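Local coordinates for protein CrRbcX-IIa (Chlamydomonas reinhardtii, PDB 5BS1) that probably acts as a homodimeric, all-helical chaperone in the assembly of Rubisco, at residues 49-54 against 80-85; 73-78 against 84-89. All blocks are in the same frame, centred on the assembly; numbering follows the deposited sequence.

Contact 1: residues 49-54 against 80-85; sequences QQAYLD and HALALR
Leu82 reaches across to Ala51 and Asp54, and one of its methyls makes both of the nearest approaches: CD2 lies 3.8 Å from Ala51 O and 3.9 Å from Asp54 CB. Its torsions account for this. With CG anti to the backbone N (chi1 170°) and CD1 rotated to 61° about the next bond, CD2 is left as the extended branch, and its methyl rests against both the Ala51 carbonyl oxygen and the Asp54 methylene. The other branch, CD1, touches more loosely, 4.4 Å from Ala51 CB. Ala51 presents only a methyl at this point, which is consistent with the close backbone approach: Ala51 CA and Leu82 CA are 5.8 Å apart.

Asp54 meets the leucine with its methylene, while its buried carboxylate is held by polar partners. Gln50, one turn earlier on the same helix, donates from NE2 to Asp54 OD1 at 3.0 Å; the acceptor lies in the amide plane, but the approach to the carboxylate is 47° out of its plane. Asn79 ND2 bonds to OD2, and Lys78 NZ adds a long, weak ion pair to OD1. Asn79 also accepts the backbone N-H of Leu82 through OD1, so this one residue links the carboxylate of Asp54 to the first turn of helix 80-96.

No hydrogen bond joins the two segments directly; helix 46-59 and the start of helix 80-96 meet by van der Waals packing alone. Leu37 of helix 13-38 adjoins Ala51, and Val75 of helix 69-78 packs on Leu82, placing the contact among four helices of the subunit.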
# COMPACT_ATOMS: atom_id res chain seq x y z
N GLN A 49 -7.23 31.37 -5.49
CA GLN A 49 -8.63 30.93 -5.53
C GLN A 49 -8.85 29.96 -6.67
O GLN A 49 -9.53 28.98 -6.51
CB GLN A 49 -9.63 32.10 -5.58
CG GLN A 49 -9.69 32.82 -4.25
CD GLN A 49 -10.74 33.92 -4.20
OE1 GLN A 49 -11.39 34.30 -5.19
NE2 GLN A 49 -10.96 34.39 -2.99
N GLN A 50 -8.23 30.19 -7.82
CA GLN A 50 -8.39 29.31 -8.95
C GLN A 50 -7.75 27.94 -8.68
O GLN A 50 -8.32 26.91 -9.04
CB GLN A 50 -7.80 29.92 -10.22
CG GLN A 50 -8.18 29.13 -11.47
CD GLN A 50 -9.69 29.05 -11.68
OE1 GLN A 50 -10.37 30.08 -11.76
NE2 GLN A 50 -10.22 27.85 -11.74
N ALA A 51 -6.62 27.94 -7.98
CA ALA A 51 -5.96 26.68 -7.61
C ALA A 51 -6.87 25.88 -6.68
O ALA A 51 -7.00 24.68 -6.83
CB ALA A 51 -4.62 26.96 -6.96
N TYR A 52 -7.51 26.57 -5.72
CA TYR A 52 -8.48 25.92 -4.83
C TYR A 52 -9.62 25.33 -5.65
O TYR A 52 -10.01 24.18 -5.45
CB TYR A 52 -9.02 26.93 -3.81
CG TYR A 52 -10.21 26.45 -3.05
CD1 TYR A 52 -10.08 25.56 -2.02
CD2 TYR A 52 -11.51 26.87 -3.40
CE1 TYR A 52 -11.19 25.10 -1.33
CE2 TYR A 52 -12.62 26.42 -2.70
CZ TYR A 52 -12.46 25.55 -1.67
OH TYR A 52 -13.57 25.08 -0.95
N LEU A 53 -10.19 26.11 -6.57
CA LEU A 53 -11.33 25.64 -7.35
C LEU A 53 -10.95 24.41 -8.16
O LEU A 53 -11.68 23.44 -8.18
CB LEU A 53 -11.86 26.73 -8.27
CG LEU A 53 -12.46 27.99 -7.63
CD1 LEU A 53 -12.78 29.04 -8.68
CD2 LEU A 53 -13.71 27.65 -6.84
N ASP A 54 -9.76 24.45 -8.76
CA ASP A 54 -9.31 23.35 -9.63
C ASP A 54 -9.00 22.10 -8.79
O ASP A 54 -9.33 20.98 -9.18
CB ASP A 54 -8.07 23.75 -10.42
CG ASP A 54 -8.35 24.80 -11.49
OD1 ASP A 54 -9.51 24.96 -11.91
OD2 ASP A 54 -7.41 25.51 -11.92
N HIS A 80 -1.00 24.66 -14.28
CA HIS A 80 0.41 24.32 -14.15
C HIS A 80 0.97 24.68 -12.78
O HIS A 80 1.74 23.91 -12.20
CB HIS A 80 1.16 25.05 -15.27
CG HIS A 80 2.63 24.83 -15.29
ND1 HIS A 80 3.53 25.75 -14.79
CD2 HIS A 80 3.37 23.81 -15.78
CE1 HIS A 80 4.76 25.28 -14.94
NE2 HIS A 80 4.69 24.12 -15.55
N ALA A 81 0.62 25.85 -12.25
CA ALA A 81 1.15 26.28 -10.95
C ALA A 81 0.71 25.29 -9.85
O ALA A 81 1.48 24.97 -8.95
CB ALA A 81 0.68 27.65 -10.62
N LEU A 82 -0.54 24.87 -9.93
CA LEU A 82 -1.07 23.91 -8.93
C LEU A 82 -0.30 22.58 -9.05
O LEU A 82 0.07 22.00 -8.03
CB LEU A 82 -2.54 23.71 -9.15
CG LEU A 82 -3.25 22.58 -8.38
CD1 LEU A 82 -3.11 22.82 -6.89
CD2 LEU A 82 -4.70 22.45 -8.83
N ALA A 83 -0.11 22.09 -10.28
CA ALA A 83 0.65 20.86 -10.49
C ALA A 83 2.07 20.96 -9.94
O ALA A 83 2.52 20.03 -9.25
CB ALA A 83 0.69 20.46 -11.94
N LEU A 84 2.75 22.09 -10.17
CA LEU A 84 4.09 22.26 -9.60
C LEU A 84 4.08 22.15 -8.09
O LEU A 84 4.96 21.53 -7.50
CB LEU A 84 4.72 23.58 -10.00
CG LEU A 84 5.09 23.79 -11.47
CD1 LEU A 84 5.75 25.15 -11.61
CD2 LEU A 84 5.99 22.72 -12.02
N ARG A 85 3.09 22.76 -7.44
CA ARG A 85 3.00 22.69 -6.00
C ARG A 85 2.73 21.26 -5.49
O ARG A 85 3.35 20.82 -4.53
CB ARG A 85 1.91 23.64 -5.49
CG ARG A 85 1.74 23.62 -3.99
CD ARG A 85 2.97 24.08 -3.24
NE ARG A 85 2.74 24.07 -1.80
CZ ARG A 85 3.67 23.87 -0.88
NH1 ARG A 85 4.94 23.70 -1.24
NH2 ARG A 85 3.34 23.82 0.40

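Contact 2: residues 73-78 against 84-89; sequences AAVMRK and LRLMEV
Val75 meets Leu86 and Met76 meets Met87, all through aliphatic or selenoether groups; the guanidinium groups of Arg77 and Arg85 stay with their own segments and do not reach the opposing one. That of Arg85 has Val89 CG2 over the centre of one face, 3.5 Å above the plane, and Glu88 CD at its edge, in plane. Arg85 NH1 makes a salt bridge with Glu88 OE1 at 2.9 Å: the oxygen lies almost in the guanidinium plane, yet the nitrogen stands 71° out of the carboxylate plane, so the two groups are not coplanar. A hydrogen bond from Arg85 NH2 to Gln36 OE1 of helix 13-38 further fixes the rotation of the group. The Arg77 guanidinium folds back on its own helix, with Ala73 O and Ala74 CA toward the rim of one face.

Between the helices, Val75 CG1 and Leu86 CD1 are 4.0 Å apart, and the two side chains cross at about a right angle. CG1 is the valine branch anti to the backbone N (chi1 178°), while CD1 prolongs the leucine chain, anti to CA (chi2 165°). Met76 and Met87, both selenomethionine in this crystal, meet more loosely, with Met76 SE 4.4 Å from Met87 CE.

Helices 69-78 and 80-96 are joined through Asn79 alone, and their spacing widens away from that junction: 7.7 Å between Met76 CA and Leu84 CA, 9.3 Å between Val75 CA and Leu86 CA. Phe58 of helix 46-59 adjoins Val75, and Val33 of helix 13-38 adjoins Leu86. On the selenomethionine side the second subunit takes part, its Ala121 packing on Met76 and its Met118 on Met87, which places this pair of helices at the dimer interface.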
# COMPACT_ATOMS: atom_id res chain seq x y z
N ALA A 73 -0.74 14.72 -14.65
CA ALA A 73 -0.64 15.30 -15.98
C ALA A 73 -1.92 16.06 -16.32
O ALA A 73 -1.85 17.12 -16.92
CB ALA A 73 -0.42 14.20 -16.99
N ALA A 74 -3.04 15.51 -15.89
CA ALA A 74 -4.35 16.18 -16.07
C ALA A 74 -4.43 17.48 -15.29
O ALA A 74 -4.92 18.49 -15.80
CB ALA A 74 -5.48 15.25 -15.68
N VAL A 75 -3.96 17.47 -14.05
CA VAL A 75 -3.90 18.69 -13.28
C VAL A 75 -3.02 19.73 -13.99
O VAL A 75 -3.39 20.89 -14.10
CB VAL A 75 -3.40 18.47 -11.84
CG1 VAL A 75 -3.30 19.78 -11.09
CG2 VAL A 75 -4.31 17.52 -11.07
N MSE A 76 -1.85 19.31 -14.45
CA MSE A 76 -0.91 20.23 -15.09
C MSE A 76 -1.52 20.85 -16.34
O MSE A 76 -1.27 22.02 -16.59
CB MSE A 76 0.43 19.56 -15.38
CG MSE A 76 1.51 20.57 -15.83
SE MSE A 76 3.23 19.61 -15.88
CE MSE A 76 2.86 18.43 -17.40
N ARG A 77 -2.31 20.09 -17.09
CA ARG A 77 -2.97 20.65 -18.28
C ARG A 77 -3.92 21.77 -17.94
O ARG A 77 -4.09 22.70 -18.72
CB ARG A 77 -3.73 19.59 -19.07
CG ARG A 77 -2.84 18.90 -20.08
CD ARG A 77 -3.58 18.00 -21.02
NE ARG A 77 -3.46 16.65 -20.51
CZ ARG A 77 -4.37 15.92 -19.87
NH1 ARG A 77 -4.01 14.70 -19.49
NH2 ARG A 77 -5.60 16.36 -19.63
N LYS A 78 -4.54 21.70 -16.77
CA LYS A 78 -5.52 22.70 -16.34
C LYS A 78 -4.89 23.85 -15.59
O LYS A 78 -5.31 25.00 -15.70
CB LYS A 78 -6.57 22.03 -15.44
CG LYS A 78 -7.64 22.97 -14.91
CD LYS A 78 -8.46 23.53 -16.06
CE LYS A 78 -9.46 24.59 -15.65
NZ LYS A 78 -10.60 23.99 -14.92
N LEU A 84 2.75 22.09 -10.17
CA LEU A 84 4.09 22.26 -9.60
C LEU A 84 4.08 22.15 -8.09
O LEU A 84 4.96 21.53 -7.50
CB LEU A 84 4.72 23.58 -10.00
CG LEU A 84 5.09 23.79 -11.47
CD1 LEU A 84 5.75 25.15 -11.61
CD2 LEU A 84 5.99 22.72 -12.02
N ARG A 85 3.09 22.76 -7.44
CA ARG A 85 3.00 22.69 -6.00
C ARG A 85 2.73 21.26 -5.49
O ARG A 85 3.35 20.82 -4.53
CB ARG A 85 1.91 23.64 -5.49
CG ARG A 85 1.74 23.62 -3.99
CD ARG A 85 2.97 24.08 -3.24
NE ARG A 85 2.74 24.07 -1.80
CZ ARG A 85 3.67 23.87 -0.88
NH1 ARG A 85 4.94 23.70 -1.24
NH2 ARG A 85 3.34 23.82 0.40
N LEU A 86 1.81 20.56 -6.14
CA LEU A 86 1.48 19.18 -5.75
C LEU A 86 2.71 18.29 -5.94
O LEU A 86 2.96 17.43 -5.11
CB LEU A 86 0.33 18.67 -6.59
CG LEU A 86 -1.04 19.28 -6.30
CD1 LEU A 86 -2.01 18.97 -7.43
CD2 LEU A 86 -1.57 18.80 -4.95
N MSE A 87 3.44 18.51 -7.03
CA MSE A 87 4.69 17.75 -7.30
C MSE A 87 5.73 17.99 -6.23
O MSE A 87 6.36 17.06 -5.77
CB MSE A 87 5.24 18.12 -8.68
CG MSE A 87 4.43 17.32 -9.68
SE MSE A 87 5.09 17.33 -11.53
CE MSE A 87 4.25 19.06 -11.63
N GLU A 88 5.90 19.25 -5.83
CA GLU A 88 6.86 19.62 -4.80
C GLU A 88 6.51 18.90 -3.49
O GLU A 88 7.38 18.37 -2.81
CB GLU A 88 6.84 21.16 -4.63
CG GLU A 88 7.59 21.75 -3.44
CD GLU A 88 7.56 23.30 -3.44
OE1 GLU A 88 6.50 23.92 -3.70
OE2 GLU A 88 8.62 23.90 -3.19
N VAL A 89 5.24 18.97 -3.12
CA VAL A 89 4.79 18.43 -1.84
C VAL A 89 4.94 16.90 -1.82
O VAL A 89 5.40 16.33 -0.82
CB VAL A 89 3.37 18.92 -1.49
CG1 VAL A 89 2.82 18.21 -0.26
CG2 VAL A 89 3.37 20.42 -1.25

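From the N terminus, helix 46-59 supplies the first half of contact 1, whose loop spans 25 residues, including the whole of helix 69-78, and closes on the start of helix 80-96. Contact 2 begins inside that loop, at 73-78, and closes a short loop of five residues on 84-89. Both therefore end on the same stretch of helix 80-96, where their ranges overlap at Leu84 and Arg85, so the loops are staggered with a shared end and not cleanly nested. The contact centres are about 7 Å apart. Leu82 CD2 lies 3.8 Å from Val75 CG1, joining the two apolar patches. Together they tie helices 46-59 and 69-78 to helix 80-96.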